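Local coordinates for chitin oligosaccahride binding protein NagB1 (Paenibacillus sp. FPU-7, PDB 7EHP) that probably captures chitin oligosaccharides such as N,N'-diacetylchitobiose and N,N',N''-triacetylchitotriose outside the cell as the solute-binding protein of a sugar transporter, at residues A116-G121 / M277-Y282; E120-N125 / M239-S244. All coordinates share one frame; numbering follows the deposited sequence.

Contact 1: residues A116-G121 / M277-Y282. With NAG (2-acetamido-2-deoxy-beta-D-glucopyranose), chain C.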
# COMPACT_ATOMS: atom_id res chain seq x y z
N ALA A 116 8.54 4.76 -3.42
CA ALA A 116 8.06 3.74 -4.32
C ALA A 116 6.80 4.21 -5.03
O ALA A 116 6.06 5.05 -4.52
CB ALA A 116 7.75 2.43 -3.58
N TYR A 117 6.57 3.64 -6.20
CA TYR A 117 5.25 3.60 -6.81
C TYR A 117 4.64 2.23 -6.55
O TYR A 117 5.32 1.21 -6.68
CB TYR A 117 5.34 3.86 -8.32
CG TYR A 117 4.07 3.55 -9.08
CD1 TYR A 117 3.03 4.47 -9.12
CD2 TYR A 117 3.90 2.33 -9.73
CE1 TYR A 117 1.86 4.20 -9.81
CE2 TYR A 117 2.75 2.05 -10.43
CZ TYR A 117 1.73 2.99 -10.46
OH TYR A 117 0.58 2.71 -11.14
N PHE A 118 3.37 2.21 -6.16
CA PHE A 118 2.70 0.95 -5.88
C PHE A 118 1.53 0.77 -6.83
O PHE A 118 0.96 1.75 -7.31
CB PHE A 118 2.21 0.88 -4.40
CG PHE A 118 0.87 1.52 -4.15
CD1 PHE A 118 -0.32 0.81 -4.32
CD2 PHE A 118 0.79 2.84 -3.72
CE1 PHE A 118 -1.56 1.42 -4.10
CE2 PHE A 118 -0.44 3.45 -3.50
CZ PHE A 118 -1.61 2.74 -3.68
N VAL A 119 1.20 -0.50 -7.14
CA VAL A 119 -0.13 -0.89 -7.60
C VAL A 119 -0.61 -2.03 -6.70
O VAL A 119 0.19 -2.76 -6.11
CB VAL A 119 -0.18 -1.35 -9.09
CG1 VAL A 119 -0.06 -0.18 -10.03
CG2 VAL A 119 0.88 -2.40 -9.39
N GLU A 120 -1.93 -2.17 -6.61
CA GLU A 120 -2.54 -3.32 -5.96
C GLU A 120 -3.37 -4.07 -6.98
O GLU A 120 -4.12 -3.45 -7.74
CB GLU A 120 -3.43 -2.89 -4.79
CG GLU A 120 -2.68 -2.40 -3.59
CD GLU A 120 -3.59 -2.04 -2.44
OE1 GLU A 120 -4.76 -2.52 -2.41
OE2 GLU A 120 -3.13 -1.26 -1.57
N GLY A 121 -3.24 -5.38 -7.01
CA GLY A 121 -4.04 -6.19 -7.90
C GLY A 121 -3.87 -7.64 -7.53
O GLY A 121 -3.55 -7.95 -6.38
N MET A 277 -9.75 0.69 -14.33
CA MET A 277 -8.81 1.40 -13.47
C MET A 277 -8.09 0.43 -12.54
O MET A 277 -8.52 -0.70 -12.32
CB MET A 277 -9.51 2.48 -12.64
CG MET A 277 -10.63 3.19 -13.36
SD MET A 277 -11.35 4.44 -12.31
CE MET A 277 -9.98 5.57 -12.15
N ILE A 278 -6.97 0.88 -12.01
CA ILE A 278 -6.18 0.09 -11.08
C ILE A 278 -5.81 0.97 -9.90
O ILE A 278 -5.61 2.18 -10.04
CB ILE A 278 -4.92 -0.53 -11.75
CG1 ILE A 278 -4.29 -1.60 -10.84
CG2 ILE A 278 -3.91 0.55 -12.14
CD1 ILE A 278 -3.26 -2.50 -11.56
N ASN A 279 -5.77 0.36 -8.72
CA ASN A 279 -5.33 1.03 -7.50
C ASN A 279 -3.81 1.21 -7.54
O ASN A 279 -3.06 0.23 -7.65
CB ASN A 279 -5.78 0.21 -6.29
CG ASN A 279 -5.43 0.84 -4.96
OD1 ASN A 279 -5.32 0.15 -3.94
ND2 ASN A 279 -5.26 2.15 -4.94
N GLY A 280 -3.35 2.45 -7.47
CA GLY A 280 -1.92 2.70 -7.51
C GLY A 280 -1.62 4.16 -7.27
O GLY A 280 -2.49 5.02 -7.40
N GLY A 281 -0.37 4.43 -6.90
CA GLY A 281 0.06 5.80 -6.71
C GLY A 281 1.41 5.87 -6.02
O GLY A 281 2.12 4.87 -5.90
N TYR A 282 1.72 7.06 -5.55
CA TYR A 282 3.04 7.40 -4.99
C TYR A 282 2.83 7.82 -3.54
O TYR A 282 2.94 9.00 -3.20
CB TYR A 282 3.70 8.52 -5.80
CG TYR A 282 3.87 8.22 -7.27
CD1 TYR A 282 2.80 8.29 -8.16
CD2 TYR A 282 5.12 7.89 -7.79
CE1 TYR A 282 2.96 8.01 -9.51
CE2 TYR A 282 5.29 7.62 -9.14
CZ TYR A 282 4.22 7.69 -9.99
OH TYR A 282 4.41 7.40 -11.33
C1 NAG C . 0.39 -0.08 2.66
C2 NAG C . -0.54 0.50 3.72
C3 NAG C . -1.94 0.68 3.16
C4 NAG C . -1.88 1.55 1.91
C5 NAG C . -0.90 0.95 0.90
C6 NAG C . -0.72 1.80 -0.33
C7 NAG C . -0.25 0.16 6.14
C8 NAG C . -0.34 -0.80 7.27
N2 NAG C . -0.56 -0.32 4.93
O3 NAG C . -2.75 1.31 4.14
O4 NAG C . -3.16 1.63 1.30
O5 NAG C . 0.39 0.78 1.50
O6 NAG C . -0.37 3.14 -0.01
O7 NAG C . 0.09 1.34 6.32
O HOH W 1 -6.86 -2.12 -8.15
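Phe118, with CG between its backbone N and carbonyl carbon (chi1 85°), carries its ring across Gly280 and Gly281, while Asn279, with CG anti to its backbone N (chi1 -177°), brings its amide to the edge of that ring. Gly280 CA lies 4.0 Å from the centroid of the Phe118 ring, close to the ring normal, a CH-pi contact; Gly280, with no CB, also allows the two strands to come close beside Val119. The opposite face receives the sugar: NAG C6 sits 3.5 Å above the plane of the Phe118 ring, over its centre.

The backbones run antiparallel. Phe118 N donates to Gly281 O at 3.0 Å, almost straight at 172°, and Gly281 N answers to Phe118 O; farther on, Glu120 N reaches Asn279 O at 2.8 Å. A water bridges Asn279 N and Glu120 O. Strands 109-125 and 277-288 belong to a sheet that also includes strands near the N-terminus, consistent with the crossover strands between the two lobes of a periplasmic-binding-protein fold.

Glu120 and Asn279 lie side by side pointing the same way, their flat groups steeply inclined. Glu120 OE1 and Asn279 OD1, both acceptors, approach to 3.1 Å without a hydrogen bond, a proximity that might raise the carboxylate's proton affinity. Asn279 ND2 is taken by Phe350 O, which orients the amide.

At the other end Tyr117 CD1 stands over one face of the Tyr282 ring, 3.5 Å from CZ of Tyr282, the two rings meeting obliquely; Tyr117 OH is hydrogen-bonded to Gln349.

Contact 2: residues E120-N125 / M239-S244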
# COMPACT_ATOMS: atom_id res chain seq x y z
N GLU A 120 -1.93 -2.17 -6.61
CA GLU A 120 -2.54 -3.32 -5.96
C GLU A 120 -3.37 -4.07 -6.98
O GLU A 120 -4.12 -3.45 -7.74
CB GLU A 120 -3.43 -2.89 -4.79
CG GLU A 120 -2.68 -2.40 -3.59
CD GLU A 120 -3.59 -2.04 -2.44
OE1 GLU A 120 -4.76 -2.52 -2.41
OE2 GLU A 120 -3.13 -1.26 -1.57
N GLY A 121 -3.24 -5.38 -7.01
CA GLY A 121 -4.04 -6.19 -7.90
C GLY A 121 -3.87 -7.64 -7.53
O GLY A 121 -3.55 -7.95 -6.38
N VAL A 122 -4.05 -8.54 -8.49
CA VAL A 122 -4.13 -9.96 -8.23
C VAL A 122 -2.83 -10.60 -8.69
O VAL A 122 -2.53 -10.62 -9.89
CB VAL A 122 -5.34 -10.59 -8.93
CG1 VAL A 122 -5.48 -12.06 -8.54
CG2 VAL A 122 -6.60 -9.79 -8.59
N PHE A 123 -2.06 -11.11 -7.73
CA PHE A 123 -1.01 -12.07 -8.04
C PHE A 123 -1.63 -13.41 -8.37
O PHE A 123 -2.63 -13.82 -7.76
CB PHE A 123 -0.05 -12.21 -6.86
CG PHE A 123 0.80 -10.97 -6.60
CD1 PHE A 123 0.26 -9.88 -5.93
CD2 PHE A 123 2.13 -10.92 -7.00
CE1 PHE A 123 1.00 -8.75 -5.69
CE2 PHE A 123 2.89 -9.78 -6.75
CZ PHE A 123 2.32 -8.70 -6.08
N TYR A 124 -1.05 -14.14 -9.32
CA TYR A 124 -1.61 -15.46 -9.59
C TYR A 124 -0.51 -16.45 -9.94
O TYR A 124 0.62 -16.08 -10.29
CB TYR A 124 -2.68 -15.39 -10.69
CG TYR A 124 -2.15 -15.23 -12.10
CD1 TYR A 124 -1.58 -14.02 -12.53
CD2 TYR A 124 -2.26 -16.27 -13.02
CE1 TYR A 124 -1.10 -13.87 -13.82
CE2 TYR A 124 -1.80 -16.14 -14.32
CZ TYR A 124 -1.23 -14.94 -14.71
OH TYR A 124 -0.78 -14.83 -16.00
N ASN A 125 -0.85 -17.72 -9.81
CA ASN A 125 0.07 -18.81 -10.09
C ASN A 125 -0.23 -19.35 -11.49
O ASN A 125 -1.27 -19.99 -11.71
CB ASN A 125 -0.05 -19.89 -9.02
CG ASN A 125 0.91 -21.04 -9.22
OD1 ASN A 125 1.26 -21.37 -10.35
ND2 ASN A 125 1.35 -21.66 -8.12
N MET A 239 -4.56 -17.40 -6.29
CA MET A 239 -4.47 -15.96 -6.44
C MET A 239 -4.26 -15.34 -5.07
O MET A 239 -4.47 -15.98 -4.03
CB MET A 239 -5.74 -15.37 -7.09
CG MET A 239 -6.13 -15.97 -8.44
SD MET A 239 -7.69 -15.28 -9.05
CE MET A 239 -8.81 -16.34 -8.11
N MET A 240 -3.86 -14.07 -5.08
CA MET A 240 -3.70 -13.26 -3.88
C MET A 240 -3.81 -11.81 -4.29
O MET A 240 -2.98 -11.35 -5.09
CB MET A 240 -2.35 -13.51 -3.23
CG MET A 240 -2.06 -12.58 -2.06
SD MET A 240 -0.51 -13.01 -1.27
CE MET A 240 0.67 -12.22 -2.38
N PHE A 241 -4.77 -11.08 -3.74
CA PHE A 241 -4.83 -9.63 -3.96
C PHE A 241 -3.86 -8.96 -2.99
O PHE A 241 -3.94 -9.16 -1.78
CB PHE A 241 -6.26 -9.10 -3.76
CG PHE A 241 -6.45 -7.68 -4.22
CD1 PHE A 241 -6.00 -6.62 -3.46
CD2 PHE A 241 -7.11 -7.40 -5.41
CE1 PHE A 241 -6.17 -5.31 -3.88
CE2 PHE A 241 -7.29 -6.07 -5.85
CZ PHE A 241 -6.81 -5.03 -5.08
N ASP A 242 -2.95 -8.15 -3.52
CA ASP A 242 -1.90 -7.55 -2.70
C ASP A 242 -1.27 -6.38 -3.45
O ASP A 242 -1.56 -6.13 -4.63
CB ASP A 242 -0.83 -8.60 -2.34
CG ASP A 242 -0.19 -8.35 -0.99
OD1 ASP A 242 -0.26 -7.19 -0.51
OD2 ASP A 242 0.36 -9.31 -0.39
N GLY A 243 -0.41 -5.66 -2.75
CA GLY A 243 0.33 -4.59 -3.37
C GLY A 243 1.62 -5.07 -4.00
O GLY A 243 2.14 -6.12 -3.65
N SER A 244 2.14 -4.25 -4.92
CA SER A 244 3.39 -4.59 -5.60
C SER A 244 4.56 -4.78 -4.63
O SER A 244 5.50 -5.53 -4.93
CB SER A 244 3.73 -3.50 -6.62
OG SER A 244 3.68 -2.25 -5.99
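Gly121 and Asp242 exchange a reciprocal pair of backbone hydrogen bonds: Gly121 N to Asp242 O at 3.0 Å, and Asp242 N to Gly121 O at 2.9 Å with an N-H...O angle of 161°. Two residues along, Phe123 N gives a 2.8 Å bond to Met240 O and Met240 N returns one to Phe123 O, which fixes the antiparallel pairing.

Side chains fill both faces of this pair of strands. Phe241, its CG anti to the backbone N (chi1 -169°), folds its ring over Gly121, where Gly121 CA makes a CH-pi contact 4.2 Å from the centroid of the Phe241 ring. The ring's CE1 edge meets the carboxylate of Glu120, Phe241 CE1 lying 3.5 Å from Glu120 OE1, with the two planes nearly perpendicular at 86°. Farther along this face Val122 CG1 packs on Met239 CB at 3.6 Å.

On the other face the Phe123 ring turns an edge to backbone oxygens, its CE1 being 3.5 Å from Gly243 O, while Asp242 CB approaches CE1 of Phe123 obliquely, out of the ring plane.

The second shell holds these groups in place. Asp242 OD1 accepts Gly243 N at 2.7 Å, on its anti side, and is also hydrogen-bonded to Tyr225, while OD2 pairs with Gln229, so the buried carboxylate is tied to its own strand and to helix 225-233; helix 165-180 covers Phe241 through Met171 and Thr174. At the last residue of the strand, Asn125 takes the N-cap position of helix 126-132, its OD1 accepting Ile128 N, and strand 237-243 also pairs in parallel with 156-159, giving the mixed, helix-flanked sheet expected of one lobe of a solute-binding protein of the periplasmic-binding-protein clan.

Overall arrangement
Contacts 1 and 2 are both buried and both use strand 109-125, sharing Glu120 and Gly121, with centres about 12 Å apart. Contact 1 lies nearer the centre of the chain, about 8 Å from it against about 12 Å, and one of its rings has the hydroxymethyl carbon of the bound sugar over its face; contact 2 touches that pocket through Glu120 alone and otherwise sits between helices. Their chemistry follows: residues 277-282 bring glycine backbone, an amide and a tyrosine, whereas 239-244 bring methionines, a phenylalanine and an aspartate held by helix residues. At the junction Val119 O lies 2.7 Å from Ser244 N, a probable hydrogen bond joining the two.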